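Local coordinates for protein phosphoribosylaminoimidazole carboxylase, ATPase subunit (Bacillus anthracis, PDB 3V4S) that catalyses the ATP-dependent carboxylation of 5-aminoimidazole ribonucleotide with bicarbonate, giving N5-carboxyaminoimidazole ribonucleotide in purine biosynthesis, at residues B[29-34]-B[52-57]; B[153-158]-B[184-189]; B[312-317]-B[361-366]. All coordinates share one frame; numbering follows the deposited sequence.

Contact 1 (B[29-34]-B[52-57]); sequences MALAAK and AQVADI
Lys34 reaches from segment 29-34 of helix 24-35 across to the loop 52-57 and ends at the carboxylate of Asp56. Its CB points toward the loop but lies too far from it to touch. Lys34 CG comes within 4.4 Å of Val54 CG2, a loose approach to that methyl. A bend at chi2 (-102°) then swings Lys34 CD to 4.2 Å from Val54 O, and Lys34 CE settles 3.3 Å from both Val54 O and Asp56 OD1. At the tip, Lys34 NZ meets both oxygens of Asp56 on their syn side, 2.7 Å from OD1 and 2.8 Å from OD2. It stands 29° out of the carboxylate plane, a two-pronged salt bridge in which the side chains approach from opposite directions. Asp56 OD1 also accepts from the backbone N of Ile40, which helps to fix the carboxylate, while Lys34 NZ has a further acceptor in Gln53 O of the second subunit.

Val54 fills the apolar part of the interface with its two methyls. Val54 CG1 rests 3.6 Å from Ala30 CB, and Val54 CG2 presses on Leu31 CD2 at 3.4 Å, tighter than an ordinary methyl contact.

Both segments belong to the preATP-grasp domain, whose four-stranded parallel sheet is consistent with the Rossmann-like fold of its clan. Helix 24-35 follows strand 16-20, and the loop lies between strands 39-44 and 57-60, so the contact ties that helix to the end of the sheet where 57-60 is outermost. Met29, Ala32 and Ala33 pack against helix 294-303, while Leu31 and Lys34 also meet the second subunit.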
loop_
_atom_site.group_PDB
_atom_site.type_symbol
_atom_site.label_atom_id
_atom_site.label_comp_id
_atom_site.label_asym_id
_atom_site.label_seq_id
_atom_site.Cartn_x
_atom_site.Cartn_y
_atom_site.Cartn_z
ATOM N N MET B 29 4.029 4.370 -8.367
ATOM C CA MET B 29 5.153 5.067 -7.741
ATOM C C MET B 29 4.650 6.140 -6.776
ATOM O O MET B 29 5.131 6.249 -5.646
ATOM C CB MET B 29 6.010 5.784 -8.797
ATOM C CG MET B 29 6.927 4.888 -9.624
ATOM S SD MET B 29 7.768 5.955 -10.825
ATOM C CE MET B 29 8.571 4.723 -11.849
ATOM N N ALA B 30 3.727 6.957 -7.261
ATOM C CA ALA B 30 3.196 8.091 -6.508
ATOM C C ALA B 30 2.488 7.651 -5.225
ATOM O O ALA B 30 2.682 8.263 -4.187
ATOM C CB ALA B 30 2.264 8.929 -7.393
ATOM N N LEU B 31 1.679 6.587 -5.294
ATOM C CA LEU B 31 0.984 6.070 -4.103
ATOM C C LEU B 31 1.964 5.560 -3.039
ATOM O O LEU B 31 1.782 5.800 -1.847
ATOM C CB LEU B 31 -0.007 4.956 -4.477
ATOM C CG LEU B 31 -1.220 5.478 -5.248
ATOM C CD1 LEU B 31 -1.926 4.351 -5.990
ATOM C CD2 LEU B 31 -2.185 6.201 -4.308
ATOM N N ALA B 32 3.008 4.865 -3.482
ATOM C CA ALA B 32 4.047 4.365 -2.586
ATOM C C ALA B 32 4.833 5.530 -1.984
ATOM O O ALA B 32 5.140 5.511 -0.805
ATOM C CB ALA B 32 4.972 3.383 -3.325
ATOM N N ALA B 33 5.129 6.557 -2.791
ATOM C CA ALA B 33 5.816 7.764 -2.296
ATOM C C ALA B 33 4.983 8.517 -1.258
ATOM O O ALA B 33 5.509 9.040 -0.274
ATOM C CB ALA B 33 6.159 8.687 -3.453
ATOM N N LYS B 34 3.676 8.591 -1.497
ATOM C CA LYS B 34 2.787 9.318 -0.593
ATOM C C LYS B 34 2.745 8.707 0.808
ATOM O O LYS B 34 2.631 9.445 1.798
ATOM C CB LYS B 34 1.376 9.399 -1.191
ATOM C CG LYS B 34 1.257 10.404 -2.324
ATOM C CD LYS B 34 0.601 11.674 -1.825
ATOM C CE LYS B 34 0.492 12.737 -2.907
ATOM N NZ LYS B 34 0.163 14.026 -2.229
ATOM N N ALA B 52 -1.765 11.717 -12.357
ATOM C CA ALA B 52 -2.293 13.031 -11.963
ATOM C C ALA B 52 -3.390 12.923 -10.901
ATOM O O ALA B 52 -3.516 13.804 -10.061
ATOM C CB ALA B 52 -2.795 13.802 -13.175
ATOM N N GLN B 53 -4.155 11.831 -10.930
ATOM C CA GLN B 53 -5.196 11.566 -9.924
ATOM C C GLN B 53 -4.666 11.333 -8.509
ATOM O O GLN B 53 -5.437 11.282 -7.552
ATOM C CB GLN B 53 -6.032 10.367 -10.355
ATOM C CG GLN B 53 -6.781 10.582 -11.667
ATOM C CD GLN B 53 -7.316 9.298 -12.234
ATOM O OE1 GLN B 53 -7.609 8.360 -11.488
ATOM N NE2 GLN B 53 -7.439 9.232 -13.563
ATOM N N VAL B 54 -3.351 11.173 -8.378
ATOM C CA VAL B 54 -2.727 10.954 -7.075
ATOM C C VAL B 54 -1.588 11.950 -6.808
ATOM O O VAL B 54 -0.944 11.901 -5.769
ATOM C CB VAL B 54 -2.235 9.487 -6.932
ATOM C CG1 VAL B 54 -1.304 9.113 -8.066
ATOM C CG2 VAL B 54 -1.516 9.292 -5.613
ATOM N N ALA B 55 -1.350 12.862 -7.743
ATOM C CA ALA B 55 -0.227 13.792 -7.649
ATOM C C ALA B 55 -0.637 15.130 -7.034
ATOM O O ALA B 55 -1.775 15.532 -7.165
ATOM C CB ALA B 55 0.363 14.011 -9.035
ATOM N N ASP B 56 0.301 15.826 -6.388
ATOM C CA ASP B 56 0.051 17.175 -5.879
ATOM C C ASP B 56 0.032 18.227 -6.987
ATOM O O ASP B 56 -0.779 19.144 -6.956
ATOM C CB ASP B 56 1.087 17.541 -4.825
ATOM C CG ASP B 56 1.070 16.586 -3.655
ATOM O OD1 ASP B 56 1.867 15.634 -3.660
ATOM O OD2 ASP B 56 0.249 16.772 -2.735
ATOM N N ILE B 57 0.917 18.075 -7.968
ATOM C CA ILE B 57 1.039 19.032 -9.071
ATOM C C ILE B 57 0.951 18.276 -10.399
ATOM O O ILE B 57 1.672 17.306 -10.608
ATOM C CB ILE B 57 2.381 19.808 -9.000
ATOM C CG1 ILE B 57 2.457 20.644 -7.719
ATOM C CG2 ILE B 57 2.571 20.685 -10.237
ATOM C CD1 ILE B 57 3.860 20.886 -7.188
#

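Contact 2 (B[153-158]-B[184-189]); sequences KTTTGG and ECILEK. With ATP (adenosine-5'-triphosphate), chain F.
With CG between the backbone N and the carbonyl carbon (chi1 67°) and an extended chain beyond it, Glu188 sends its carboxylate to the ammonium group of Lys153, whose own chain is extended. Lys153 NZ comes in from above the carboxylate plane, 2.9 Å from Glu188 OE2, in a salt bridge. Lys153 NZ also donates to O2A of the ATP alpha-phosphate at 2.8 Å and to adenine N7 at 3.0 Å. Water 1 is a fourth acceptor within its reach, so three protons must be shared among four acceptors. One ammonium group thus spans the alpha-phosphate and the base. Glu188 OE2 takes a nearly straight bond from the adenine N6 (168°), and N6 donates again to Lys189 O; the other carboxylate oxygen, OE1, is paired with Lys117.

This is the nucleotide cleft of the ATP-grasp fold: strands 150-154 and 185-189 are antiparallel neighbours in a four-stranded sheet, and residues after Thr154 enter the glycine-rich loop, where Asp160 N and Gly161 N bind ATP. Lys153 and Ile186 form a hydrogen-bonded pair, with Lys153 N to Ile186 O at 2.9 Å and Ile186 N to Lys153 O at 2.8 Å.

Where the strand ends, Thr155 holds Glu184 twice. Its N donates to Glu184 O, and Thr155 OG1 donates to the anti lone pair of Glu184 OE1 at 2.8 Å, while OE2 of that glutamate is bound by Gln134.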
loop_
_atom_site.group_PDB
_atom_site.type_symbol
_atom_site.label_atom_id
_atom_site.label_comp_id
_atom_site.label_asym_id
_atom_site.label_seq_id
_atom_site.Cartn_x
_atom_site.Cartn_y
_atom_site.Cartn_z
ATOM N N LYS B 153 11.877 -8.311 -35.137
ATOM C CA LYS B 153 11.373 -7.324 -34.172
ATOM C C LYS B 153 11.900 -5.953 -34.561
ATOM O O LYS B 153 13.094 -5.817 -34.826
ATOM C CB LYS B 153 11.921 -7.625 -32.757
ATOM C CG LYS B 153 11.679 -9.028 -32.204
ATOM C CD LYS B 153 12.171 -9.124 -30.756
ATOM C CE LYS B 153 11.758 -10.469 -30.163
ATOM N NZ LYS B 153 12.264 -10.671 -28.776
ATOM N N THR B 154 11.038 -4.934 -34.540
ATOM C CA THR B 154 11.495 -3.547 -34.700
ATOM C C THR B 154 12.444 -3.189 -33.577
ATOM O O THR B 154 12.213 -3.574 -32.423
ATOM C CB THR B 154 10.326 -2.538 -34.702
ATOM O OG1 THR B 154 9.677 -2.538 -33.417
ATOM C CG2 THR B 154 9.324 -2.892 -35.776
ATOM N N THR B 155 13.509 -2.453 -33.894
ATOM C CA THR B 155 14.498 -2.104 -32.865
ATOM C C THR B 155 13.976 -1.079 -31.850
ATOM O O THR B 155 14.463 -1.029 -30.715
ATOM C CB THR B 155 15.822 -1.594 -33.454
ATOM O OG1 THR B 155 15.561 -0.518 -34.357
ATOM C CG2 THR B 155 16.589 -2.738 -34.170
ATOM N N THR B 156 12.996 -0.274 -32.250
ATOM C CA THR B 156 12.396 0.696 -31.335
ATOM C C THR B 156 10.858 0.654 -31.366
ATOM O O THR B 156 10.257 0.124 -32.311
ATOM C CB THR B 156 12.876 2.142 -31.611
ATOM O OG1 THR B 156 12.523 2.517 -32.949
ATOM C CG2 THR B 156 14.408 2.275 -31.409
ATOM N N GLY B 157 10.237 1.199 -30.313
ATOM C CA GLY B 157 8.786 1.406 -30.270
ATOM C C GLY B 157 7.912 0.185 -30.044
ATOM O O GLY B 157 6.687 0.309 -29.940
ATOM N N GLY B 158 8.522 -0.995 -29.987
ATOM C CA GLY B 158 7.768 -2.243 -29.829
ATOM C C GLY B 158 7.257 -2.452 -28.407
ATOM O O GLY B 158 7.967 -2.183 -27.436
ATOM N N GLU B 184 13.432 -0.269 -39.000
ATOM C CA GLU B 184 14.647 -0.996 -38.641
ATOM C C GLU B 184 14.277 -2.106 -37.658
ATOM O O GLU B 184 13.448 -1.912 -36.749
ATOM C CB GLU B 184 15.678 -0.062 -38.029
ATOM C CG GLU B 184 16.998 -0.734 -37.703
ATOM C CD GLU B 184 17.943 0.191 -36.974
ATOM O OE1 GLU B 184 17.694 0.492 -35.790
ATOM O OE2 GLU B 184 18.943 0.611 -37.583
ATOM N N CYS B 185 14.873 -3.277 -37.872
ATOM C CA CYS B 185 14.535 -4.471 -37.119
ATOM C C CYS B 185 15.790 -5.249 -36.785
ATOM O O CYS B 185 16.853 -4.977 -37.344
ATOM C CB CYS B 185 13.664 -5.385 -37.975
ATOM S SG CYS B 185 11.978 -4.845 -38.332
ATOM N N ILE B 186 15.655 -6.214 -35.875
ATOM C CA ILE B 186 16.626 -7.278 -35.745
ATOM C C ILE B 186 15.882 -8.564 -36.026
ATOM O O ILE B 186 14.697 -8.713 -35.660
ATOM C CB ILE B 186 17.306 -7.377 -34.340
ATOM C CG1 ILE B 186 16.284 -7.354 -33.188
ATOM C CG2 ILE B 186 18.354 -6.287 -34.147
ATOM C CD1 ILE B 186 16.859 -7.812 -31.852
ATOM N N LEU B 187 16.558 -9.475 -36.713
ATOM C CA LEU B 187 16.106 -10.844 -36.762
ATOM C C LEU B 187 16.890 -11.634 -35.720
ATOM O O LEU B 187 18.107 -11.498 -35.616
ATOM C CB LEU B 187 16.288 -11.450 -38.149
ATOM C CG LEU B 187 15.671 -12.850 -38.333
ATOM C CD1 LEU B 187 14.158 -12.752 -38.426
ATOM C CD2 LEU B 187 16.237 -13.541 -39.579
ATOM N N GLU B 188 16.179 -12.436 -34.930
ATOM C CA GLU B 188 16.832 -13.284 -33.946
ATOM C C GLU B 188 16.261 -14.692 -33.971
ATOM O O GLU B 188 15.084 -14.900 -34.306
ATOM C CB GLU B 188 16.730 -12.675 -32.540
ATOM C CG GLU B 188 15.314 -12.639 -31.983
ATOM C CD GLU B 188 15.246 -12.068 -30.566
ATOM O OE1 GLU B 188 16.077 -11.206 -30.203
ATOM O OE2 GLU B 188 14.328 -12.475 -29.840
ATOM N N LYS B 189 17.107 -15.658 -33.624
ATOM C CA LYS B 189 16.678 -17.051 -33.533
ATOM C C LYS B 189 15.548 -17.234 -32.523
ATOM O O LYS B 189 15.519 -16.573 -31.473
ATOM C CB LYS B 189 17.856 -17.945 -33.159
ATOM C CG LYS B 189 18.827 -18.158 -34.305
ATOM C CD LYS B 189 19.947 -19.112 -33.920
ATOM C CE LYS B 189 20.940 -19.289 -35.065
ATOM N NZ LYS B 189 22.140 -20.064 -34.631
HETATM P PG ATP F . 6.664 -6.018 -24.032
HETATM O O1G ATP F . 7.172 -6.813 -22.855
HETATM O O2G ATP F . 5.175 -5.744 -24.041
HETATM O O3G ATP F . 7.500 -4.806 -24.339
HETATM P PB ATP F . 7.636 -6.742 -26.671
HETATM O O1B ATP F . 6.662 -6.069 -27.595
HETATM O O2B ATP F . 8.996 -6.158 -26.462
HETATM O O3B ATP F . 6.881 -7.070 -25.263
HETATM P PA ATP F . 9.013 -9.260 -26.691
HETATM O O1A ATP F . 9.066 -9.153 -25.183
HETATM O O2A ATP F . 10.293 -9.207 -27.486
HETATM O O3A ATP F . 7.934 -8.206 -27.288
HETATM O "O5'" ATP F . 8.252 -10.615 -27.060
HETATM C "C5'" ATP F . 6.924 -10.828 -26.586
HETATM C "C4'" ATP F . 6.790 -12.330 -26.390
HETATM O "O4'" ATP F . 7.049 -13.016 -27.631
HETATM C "C3'" ATP F . 7.821 -12.884 -25.411
HETATM O "O3'" ATP F . 7.485 -12.702 -24.023
HETATM C "C2'" ATP F . 7.930 -14.331 -25.872
HETATM O "O2'" ATP F . 6.871 -15.126 -25.330
HETATM C "C1'" ATP F . 7.769 -14.233 -27.394
HETATM N N9 ATP F . 9.127 -14.173 -27.997
HETATM C C8 ATP F . 9.819 -13.054 -28.314
HETATM N N7 ATP F . 11.043 -13.367 -28.811
HETATM C C5 ATP F . 11.148 -14.714 -28.833
HETATM C C6 ATP F . 12.162 -15.716 -29.244
HETATM N N6 ATP F . 13.358 -15.348 -29.762
HETATM N N1 ATP F . 11.854 -17.030 -29.090
HETATM C C2 ATP F . 10.674 -17.445 -28.584
HETATM N N3 ATP F . 9.717 -16.590 -28.189
HETATM C C4 ATP F . 9.882 -15.241 -28.290
HETATM O O HOH W 1 14.790 -9.847 -28.180
HETATM O O HOH W 2 12.515 0.253 -35.196
#

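Contact 3 (B[312-317]-B[361-366]); sequences LLKPVV and LNDNIE
Pro315 O accepts one hydrogen bond from the segment 361-366 and has the CA of Leu361 as a weaker C-H...O neighbour. The donor, Asn362 N, lies 3.1 Å from Pro315 O, and the bond is nearly straight (167°) though tilted from the carbonyl plane. It fastens the backbone just beyond the point where Val316 and Leu361 form an antiparallel non-hydrogen-bonded pair. Their side chains lie next to each other on one face of the sheet, pointing the same way, with Val316 CG2 3.6 Å from Leu361 CD2.

The proline ring is met by the backbone of the turn. Asn362 O sits close to CB, CG and CD of the ring together, the shortest approach being 3.1 Å to Pro315 CB. Asp363 O lies near Pro315 CG. Ile365 adds to this: with CG1 anti to the backbone N (chi1 -155°), Ile365 CD1 reaches Val316 O at 3.6 Å and also touches Pro315 CB and Val317 CG2. The side chains of Ile365 and Val317 meet at about a right angle.

Lys314, extended along its length, lays Lys314 CE 3.5 Å from Asp363 OD1. Lys314 NZ remains 4.2 Å from Asp363 OD1, beyond salt-bridge range, and instead pairs with Glu291 of the second subunit.

Two asparagines shape the turn that leads into helix 365-374. Asn362 OD1 accepts from Asn364 N in the carbonyl plane, on a lone pair, at 2.8 Å, and Asn364 OD1 accepts from Glu366 N. The first bond closes an Asx turn and the second makes Asn364 the N-cap. Strand 354-361, neighbour of 316-322 in the large antiparallel sheet, is therefore followed by an Asx turn and a capped helix, a compact strand-to-helix connection in the C-terminal part of the enzyme.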
loop_
_atom_site.group_PDB
_atom_site.type_symbol
_atom_site.label_atom_id
_atom_site.label_comp_id
_atom_site.label_asym_id
_atom_site.label_seq_id
_atom_site.Cartn_x
_atom_site.Cartn_y
_atom_site.Cartn_z
ATOM N N LEU B 312 9.417 -12.942 -0.287
ATOM C CA LEU B 312 8.090 -13.338 -0.670
ATOM C C LEU B 312 7.333 -13.796 0.579
ATOM O O LEU B 312 7.660 -14.817 1.166
ATOM C CB LEU B 312 8.131 -14.470 -1.690
ATOM C CG LEU B 312 6.769 -14.846 -2.267
ATOM C CD1 LEU B 312 6.279 -13.799 -3.264
ATOM C CD2 LEU B 312 6.828 -16.212 -2.922
ATOM N N LEU B 313 6.303 -13.059 0.960
ATOM C CA LEU B 313 5.573 -13.376 2.187
ATOM C C LEU B 313 4.435 -14.361 2.004
ATOM O O LEU B 313 3.949 -14.913 2.987
ATOM C CB LEU B 313 5.073 -12.097 2.863
ATOM C CG LEU B 313 6.158 -11.104 3.298
ATOM C CD1 LEU B 313 5.513 -9.837 3.845
ATOM C CD2 LEU B 313 7.112 -11.707 4.324
ATOM N N LYS B 314 4.001 -14.563 0.761
ATOM C CA LYS B 314 2.938 -15.507 0.437
ATOM C C LYS B 314 2.963 -15.737 -1.081
ATOM O O LYS B 314 3.236 -14.795 -1.837
ATOM C CB LYS B 314 1.573 -14.965 0.913
ATOM C CG LYS B 314 0.381 -15.908 0.744
ATOM C CD LYS B 314 -0.698 -15.670 1.812
ATOM C CE LYS B 314 -1.839 -16.670 1.669
ATOM N NZ LYS B 314 -2.987 -16.372 2.570
ATOM N N PRO B 315 2.707 -16.985 -1.538
ATOM C CA PRO B 315 2.668 -17.245 -2.991
ATOM C C PRO B 315 1.546 -16.473 -3.683
ATOM O O PRO B 315 0.512 -16.213 -3.067
ATOM C CB PRO B 315 2.385 -18.752 -3.077
ATOM C CG PRO B 315 2.897 -19.307 -1.791
ATOM C CD PRO B 315 2.626 -18.241 -0.759
ATOM N N VAL B 316 1.738 -16.152 -4.963
ATOM C CA VAL B 316 0.867 -15.215 -5.674
ATOM C C VAL B 316 0.809 -15.467 -7.179
ATOM O O VAL B 316 1.828 -15.774 -7.823
ATOM C CB VAL B 316 1.302 -13.744 -5.412
ATOM C CG1 VAL B 316 2.780 -13.551 -5.737
ATOM C CG2 VAL B 316 0.424 -12.746 -6.173
ATOM N N VAL B 317 -0.396 -15.337 -7.728
ATOM C CA VAL B 317 -0.587 -15.234 -9.165
ATOM C C VAL B 317 -1.163 -13.837 -9.456
ATOM O O VAL B 317 -2.268 -13.496 -9.008
ATOM C CB VAL B 317 -1.532 -16.333 -9.715
ATOM C CG1 VAL B 317 -1.676 -16.197 -11.226
ATOM C CG2 VAL B 317 -1.010 -17.719 -9.369
ATOM N N LEU B 361 -3.557 -14.253 -3.845
ATOM C CA LEU B 361 -2.652 -14.826 -2.862
ATOM C C LEU B 361 -3.204 -16.144 -2.340
ATOM O O LEU B 361 -4.393 -16.263 -2.039
ATOM C CB LEU B 361 -2.425 -13.880 -1.673
ATOM C CG LEU B 361 -1.998 -12.411 -1.836
ATOM C CD1 LEU B 361 -1.339 -11.942 -0.549
ATOM C CD2 LEU B 361 -1.069 -12.159 -2.999
ATOM N N ASN B 362 -2.324 -17.123 -2.199
ATOM C CA ASN B 362 -2.716 -18.402 -1.642
ATOM C C ASN B 362 -1.480 -19.160 -1.221
ATOM O O ASN B 362 -0.430 -19.006 -1.845
ATOM C CB ASN B 362 -3.518 -19.208 -2.661
ATOM C CG ASN B 362 -4.340 -20.298 -2.008
ATOM O OD1 ASN B 362 -3.811 -21.340 -1.608
ATOM N ND2 ASN B 362 -5.639 -20.068 -1.896
ATOM N N ASP B 363 -1.603 -19.968 -0.163
ATOM C CA ASP B 363 -0.492 -20.795 0.294
ATOM C C ASP B 363 -0.106 -21.771 -0.805
ATOM O O ASP B 363 1.055 -22.131 -0.950
ATOM C CB ASP B 363 -0.866 -21.552 1.567
ATOM C CG ASP B 363 -0.995 -20.640 2.755
ATOM O OD1 ASP B 363 -0.277 -19.616 2.801
ATOM O OD2 ASP B 363 -1.814 -20.938 3.639
ATOM N N ASN B 364 -1.088 -22.173 -1.591
ATOM C CA ASN B 364 -0.817 -23.077 -2.680
ATOM C C ASN B 364 -0.983 -22.420 -4.026
ATOM O O ASN B 364 -2.084 -22.017 -4.416
ATOM C CB ASN B 364 -1.680 -24.326 -2.606
ATOM C CG ASN B 364 -1.212 -25.380 -3.583
ATOM O OD1 ASN B 364 -1.515 -25.321 -4.783
ATOM N ND2 ASN B 364 -0.425 -26.326 -3.086
ATOM N N ILE B 365 0.122 -22.339 -4.744
ATOM C CA ILE B 365 0.138 -21.713 -6.053
ATOM C C ILE B 365 -0.902 -22.271 -7.030
ATOM O O ILE B 365 -1.509 -21.516 -7.786
ATOM C CB ILE B 365 1.566 -21.723 -6.635
ATOM C CG1 ILE B 365 1.742 -20.594 -7.637
ATOM C CG2 ILE B 365 1.940 -23.094 -7.188
ATOM C CD1 ILE B 365 1.854 -19.231 -6.981
ATOM N N GLU B 366 -1.164 -23.577 -6.980
ATOM C CA GLU B 366 -2.086 -24.179 -7.946
ATOM C C GLU B 366 -3.548 -23.824 -7.656
ATOM O O GLU B 366 -4.363 -23.771 -8.583
ATOM C CB GLU B 366 -1.890 -25.708 -8.071
ATOM C CG GLU B 366 -0.453 -26.159 -8.390
ATOM C CD GLU B 366 0.068 -25.701 -9.759
ATOM O OE1 GLU B 366 -0.739 -25.595 -10.713
ATOM O OE2 GLU B 366 1.299 -25.465 -9.890
#

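Overall arrangement
The three contacts follow one another along the chain and none touches another. Contact 2 is the one at the nucleotide: it belongs to the ATP pocket, and the side chain of Lys153 lies about 7 Å from a bound magnesium ion. Contacts 1 and 3 each lie across the chain's centre from it, their centres 34 and 36 Å away, with nearest atoms about 17 and 23 Å apart. Those two are 28 Å apart between centres, about 15 Å at their nearest atoms, and both meet the second subunit, so each lies at the interface with it. Strand 354-361, which ends in contact 3, starts at Lys354 of the carbonate pocket.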